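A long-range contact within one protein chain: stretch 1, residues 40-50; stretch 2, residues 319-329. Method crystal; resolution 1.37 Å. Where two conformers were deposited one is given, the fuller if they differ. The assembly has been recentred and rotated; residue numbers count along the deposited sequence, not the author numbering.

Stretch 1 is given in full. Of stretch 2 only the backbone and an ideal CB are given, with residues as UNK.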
# COMPACT_ATOMS: atom_id res chain seq x y z
N GLU A 40 -10.16 -5.10 18.04
CA GLU A 40 -8.92 -5.87 17.81
C GLU A 40 -7.82 -5.09 17.08
O GLU A 40 -6.64 -5.28 17.36
CB GLU A 40 -9.27 -7.17 17.06
CG GLU A 40 -8.11 -8.13 16.74
CD GLU A 40 -7.45 -8.75 17.97
OE1 GLU A 40 -8.05 -8.75 19.06
OE2 GLU A 40 -6.32 -9.26 17.79
N VAL A 41 -8.20 -4.25 16.10
CA VAL A 41 -7.19 -3.59 15.23
C VAL A 41 -6.87 -2.14 15.57
O VAL A 41 -5.94 -1.56 15.00
CB VAL A 41 -7.57 -3.70 13.73
CG1 VAL A 41 -7.86 -5.15 13.39
CG2 VAL A 41 -8.74 -2.80 13.42
N LYS A 42 -7.59 -1.54 16.51
CA LYS A 42 -7.44 -0.10 16.73
C LYS A 42 -6.08 0.24 17.33
O LYS A 42 -5.51 -0.56 18.10
CB LYS A 42 -8.57 0.49 17.57
CG LYS A 42 -8.64 -0.07 19.00
CD LYS A 42 -9.83 0.46 19.77
CE LYS A 42 -9.68 0.22 21.28
NZ LYS A 42 -10.80 0.81 22.05
N THR A 43 -5.62 1.44 17.01
CA THR A 43 -4.37 2.01 17.44
C THR A 43 -4.53 3.49 17.79
O THR A 43 -4.28 4.37 16.98
CB THR A 43 -3.32 1.85 16.36
OG1 THR A 43 -3.80 2.46 15.13
CG2 THR A 43 -2.99 0.40 16.19
N PRO A 44 -5.00 3.78 19.02
CA PRO A 44 -5.24 5.16 19.44
C PRO A 44 -4.01 6.05 19.65
O PRO A 44 -4.16 7.28 19.65
CB PRO A 44 -5.96 4.97 20.79
CG PRO A 44 -6.57 3.62 20.72
CD PRO A 44 -5.54 2.82 20.00
N TYR A 45 -2.83 5.44 19.80
CA TYR A 45 -1.63 6.11 20.40
C TYR A 45 -0.58 6.34 19.29
O TYR A 45 0.02 5.39 18.75
CB TYR A 45 -1.03 5.33 21.62
CG TYR A 45 -2.08 5.19 22.68
CD1 TYR A 45 -2.49 6.30 23.44
CD2 TYR A 45 -2.78 4.04 22.82
CE1 TYR A 45 -3.51 6.21 24.36
CE2 TYR A 45 -3.83 3.95 23.73
CZ TYR A 45 -4.18 5.02 24.51
OH TYR A 45 -5.23 4.93 25.41
N LYS A 46 -0.34 7.60 18.95
CA LYS A 46 0.58 7.91 17.82
C LYS A 46 2.02 7.99 18.31
O LYS A 46 2.38 8.89 19.08
CB LYS A 46 0.16 9.20 17.14
CG LYS A 46 -1.17 8.99 16.41
CD LYS A 46 -1.56 10.12 15.48
CE LYS A 46 -2.81 9.73 14.73
NZ LYS A 46 -3.19 10.92 13.92
N TYR A 47 2.83 7.06 17.85
CA TYR A 47 4.25 6.99 18.26
C TYR A 47 4.99 8.14 17.60
O TYR A 47 5.75 8.86 18.24
CB TYR A 47 4.85 5.69 17.86
CG TYR A 47 6.32 5.59 18.13
CD1 TYR A 47 6.79 5.25 19.40
CD2 TYR A 47 7.25 5.79 17.12
CE1 TYR A 47 8.14 5.16 19.66
CE2 TYR A 47 8.62 5.71 17.37
CZ TYR A 47 9.05 5.37 18.65
OH TYR A 47 10.40 5.27 18.94
N GLY A 48 4.77 8.28 16.30
CA GLY A 48 5.28 9.37 15.50
C GLY A 48 6.01 8.78 14.31
O GLY A 48 5.76 7.62 13.93
N LEU A 49 6.91 9.56 13.73
CA LEU A 49 7.53 9.16 12.47
C LEU A 49 8.46 7.97 12.65
O LEU A 49 9.16 7.84 13.70
CB LEU A 49 8.24 10.34 11.82
CG LEU A 49 7.31 11.49 11.40
CD1 LEU A 49 8.02 12.81 11.29
CD2 LEU A 49 6.59 11.16 10.08
N ALA A 50 8.45 7.10 11.66
CA ALA A 50 9.32 5.93 11.60
C ALA A 50 10.45 6.21 10.61
O ALA A 50 11.62 5.90 10.85
CB ALA A 50 8.52 4.74 11.11
N UNK A 319 -13.01 6.24 12.16
CA UNK A 319 -11.91 5.84 11.29
C UNK A 319 -10.71 5.45 12.17
O UNK A 319 -10.52 6.00 13.24
CB UNK A 319 -11.54 6.96 10.32
N UNK A 320 -9.88 4.56 11.64
CA UNK A 320 -8.74 4.03 12.42
C UNK A 320 -7.63 5.05 12.60
O UNK A 320 -7.03 5.13 13.70
CB UNK A 320 -8.17 2.78 11.74
N UNK A 321 -7.28 5.75 11.54
CA UNK A 321 -6.22 6.76 11.54
C UNK A 321 -6.75 7.99 10.85
O UNK A 321 -7.24 7.90 9.72
CB UNK A 321 -4.95 6.25 10.85
N UNK A 322 -6.67 9.13 11.52
CA UNK A 322 -7.09 10.41 10.97
C UNK A 322 -6.06 11.47 11.27
O UNK A 322 -5.29 11.32 12.26
CB UNK A 322 -8.45 10.82 11.53
N UNK A 323 -6.04 12.59 10.52
CA UNK A 323 -5.19 13.75 10.86
C UNK A 323 -5.50 14.27 12.25
O UNK A 323 -6.67 14.49 12.57
CB UNK A 323 -5.38 14.87 9.84
N UNK A 324 -4.47 14.43 13.08
CA UNK A 324 -4.67 14.89 14.45
C UNK A 324 -3.42 15.53 15.10
O UNK A 324 -3.54 16.19 16.11
CB UNK A 324 -5.13 13.71 15.30
N UNK A 325 -2.25 15.36 14.49
CA UNK A 325 -0.98 15.90 14.98
C UNK A 325 -0.39 16.83 13.94
O UNK A 325 -0.75 16.76 12.77
CB UNK A 325 0.00 14.78 15.31
N UNK A 326 0.58 17.63 14.36
CA UNK A 326 1.36 18.47 13.45
C UNK A 326 1.77 17.72 12.18
O UNK A 326 1.47 18.14 11.05
CB UNK A 326 2.61 19.00 14.16
N UNK A 327 2.40 16.56 12.39
CA UNK A 327 3.13 15.91 11.35
C UNK A 327 2.16 15.20 10.36
O UNK A 327 2.58 14.85 9.26
CB UNK A 327 4.12 14.92 11.96
N UNK A 328 0.91 14.95 10.76
CA UNK A 328 -0.10 14.32 9.81
C UNK A 328 -1.37 15.14 9.57
O UNK A 328 -2.43 14.59 9.16
CB UNK A 328 -0.53 12.95 10.35
N UNK A 329 -1.23 16.45 9.70
CA UNK A 329 -2.37 17.33 9.78
C UNK A 329 -3.19 17.44 8.47
O UNK A 329 -4.32 17.89 8.52
CB UNK A 329 -1.88 18.72 10.20

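Position 319 is out of reach of stretch 1: nothing there lies within 5.5 Å of its ideal CB, so the contact sets no preference. The deposited residue is Asp-319, whose carboxylate is engaged elsewhere in the structure.

At position 320 CA-to-CB points sideways, and its CB too has nothing of stretch 1 close by. A short side chain would leave a gap, but one of several carbons could reach the methyl groups of Val-41, where the helix ends. Leucine, methionine or isoleucine would be reasonable. The residue is Leu-320; its chi1 m, chi2 t rotamer brings the end nearer, with CD2 4.0 Å from Val-41 CG2. The backbone contributes as well: one water donates to Leu-320 O (2.7 Å from the water oxygen) and accepts from Thr-43 N (2.9 Å from it), so the carbonyl and the amide are joined without touching.

Position 321 also points sideways, with phi and psi of -133° and 125°, extended values that branched residues tolerate well. Stretch 1 offers the side chain of Thr-43 at some distance, so a medium-sized apolar chain would fit, valine perhaps being too short. It is Ile-321, and its CD1 comes 3.5 Å from Thr-43 OG1, a packing contact.

Position 322 is again extended and sideways, with open space around its CB; many types would serve, because what matters is the carbonyl. Lys-46 NZ donates to Ile-322 O at 2.7 Å, a bond independent of side-chain identity. The isoleucine itself barely touches stretch 1.

At position 323 CB points away, and phi is -58°, which proline accepts readily, though other residues would too. Pro-323 is found.

Position 324 points toward stretch 1, its ideal CB 3.7 Å from Lys-46 NZ. So close to an ammonium group, a small side chain with an acceptor is favoured: serine, threonine or perhaps a short acid. Ser-324 takes a hydrogen bond from Lys-46 NZ to its OG at 2.9 Å.

Position 325 faces the aliphatic stem of Lys-46, with the ideal CB of position 325 lying 4.9 Å from Lys-46 CD. A long or apolar chain could lie along this stem, and a second charge is acceptable if its end goes elsewhere. Lys-325 packs CD 3.9 Å from Lys-46 CB, while its NZ lies farther off.

Position 326 is out of reach and unconstrained by stretch 1; Asn-326 occupies it.

Position 327 points toward stretch 1, with its ideal CB 4.5 Å from Leu-49 CD1. The wide space beside Gly-48, which lacks a side chain, suits a large aromatic or a long aliphatic chain. Tyr-327 sets OH 3.5 Å from Gly-48 CA, and its CD1 is 4.2 Å from Leu-49 CD2.

Position 328 points toward stretch 1, its ideal CB 4.9 Å from Lys-46 NZ, calling for an acid. Asp-328 forms a salt bridge, OD2 to Lys-46 NZ at 2.7 Å, while OD1 accepts from Ser-324 N (3.0 Å) and Lys-325 N (2.9 Å), bracing the loop around the lysine.

Position 329 is out of reach; Glu-329 follows.

Stretch 2 319-329: DLIIPSKNYDE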
# COMPACT_ATOMS: atom_id res chain seq x y z
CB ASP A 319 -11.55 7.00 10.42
CG ASP A 319 -12.61 7.25 9.34
OD1 ASP A 319 -13.14 6.25 8.82
OD2 ASP A 319 -12.88 8.41 9.06
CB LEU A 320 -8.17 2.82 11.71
CG LEU A 320 -9.02 1.56 11.63
CD1 LEU A 320 -8.28 0.43 10.94
CD2 LEU A 320 -9.49 1.13 13.02
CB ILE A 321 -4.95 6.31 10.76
CG1 ILE A 321 -4.44 4.97 11.28
CG2 ILE A 321 -3.87 7.38 10.80
CD1 ILE A 321 -3.77 5.00 12.66
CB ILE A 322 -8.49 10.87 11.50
CG1 ILE A 322 -8.46 11.32 12.98
CG2 ILE A 322 -9.52 9.76 11.29
CD1 ILE A 322 -9.79 11.85 13.47
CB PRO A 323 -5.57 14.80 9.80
CG PRO A 323 -5.95 13.98 8.62
CD PRO A 323 -6.65 12.77 9.19
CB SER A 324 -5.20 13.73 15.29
OG SER A 324 -4.10 12.95 15.80
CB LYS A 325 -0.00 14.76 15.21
CG LYS A 325 -0.45 13.82 16.33
CD LYS A 325 0.69 13.08 17.01
CE LYS A 325 1.78 14.01 17.49
NZ LYS A 325 1.24 15.21 18.19
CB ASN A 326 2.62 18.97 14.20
CG ASN A 326 3.62 17.84 14.55
OD1 ASN A 326 3.27 16.83 15.19
ND2 ASN A 326 4.87 18.00 14.09
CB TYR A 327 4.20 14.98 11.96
CG TYR A 327 3.69 13.73 12.65
CD1 TYR A 327 3.12 12.72 11.88
CD2 TYR A 327 3.72 13.55 14.05
CE1 TYR A 327 2.64 11.55 12.43
CE2 TYR A 327 3.23 12.36 14.60
CZ TYR A 327 2.66 11.37 13.77
OH TYR A 327 2.14 10.14 14.18
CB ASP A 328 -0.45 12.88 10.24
CG ASP A 328 -1.20 12.79 11.58
OD1 ASP A 328 -1.74 13.80 12.06
OD2 ASP A 328 -1.25 11.67 12.17
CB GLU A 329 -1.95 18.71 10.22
CG GLU A 329 -1.18 19.51 9.19
CD GLU A 329 -0.41 20.71 9.72
OE1 GLU A 329 -0.74 21.25 10.81
OE2 GLU A 329 0.54 21.13 9.03
O HOH W 1 -7.39 3.36 15.72
O HOH W 2 -5.34 6.49 15.75
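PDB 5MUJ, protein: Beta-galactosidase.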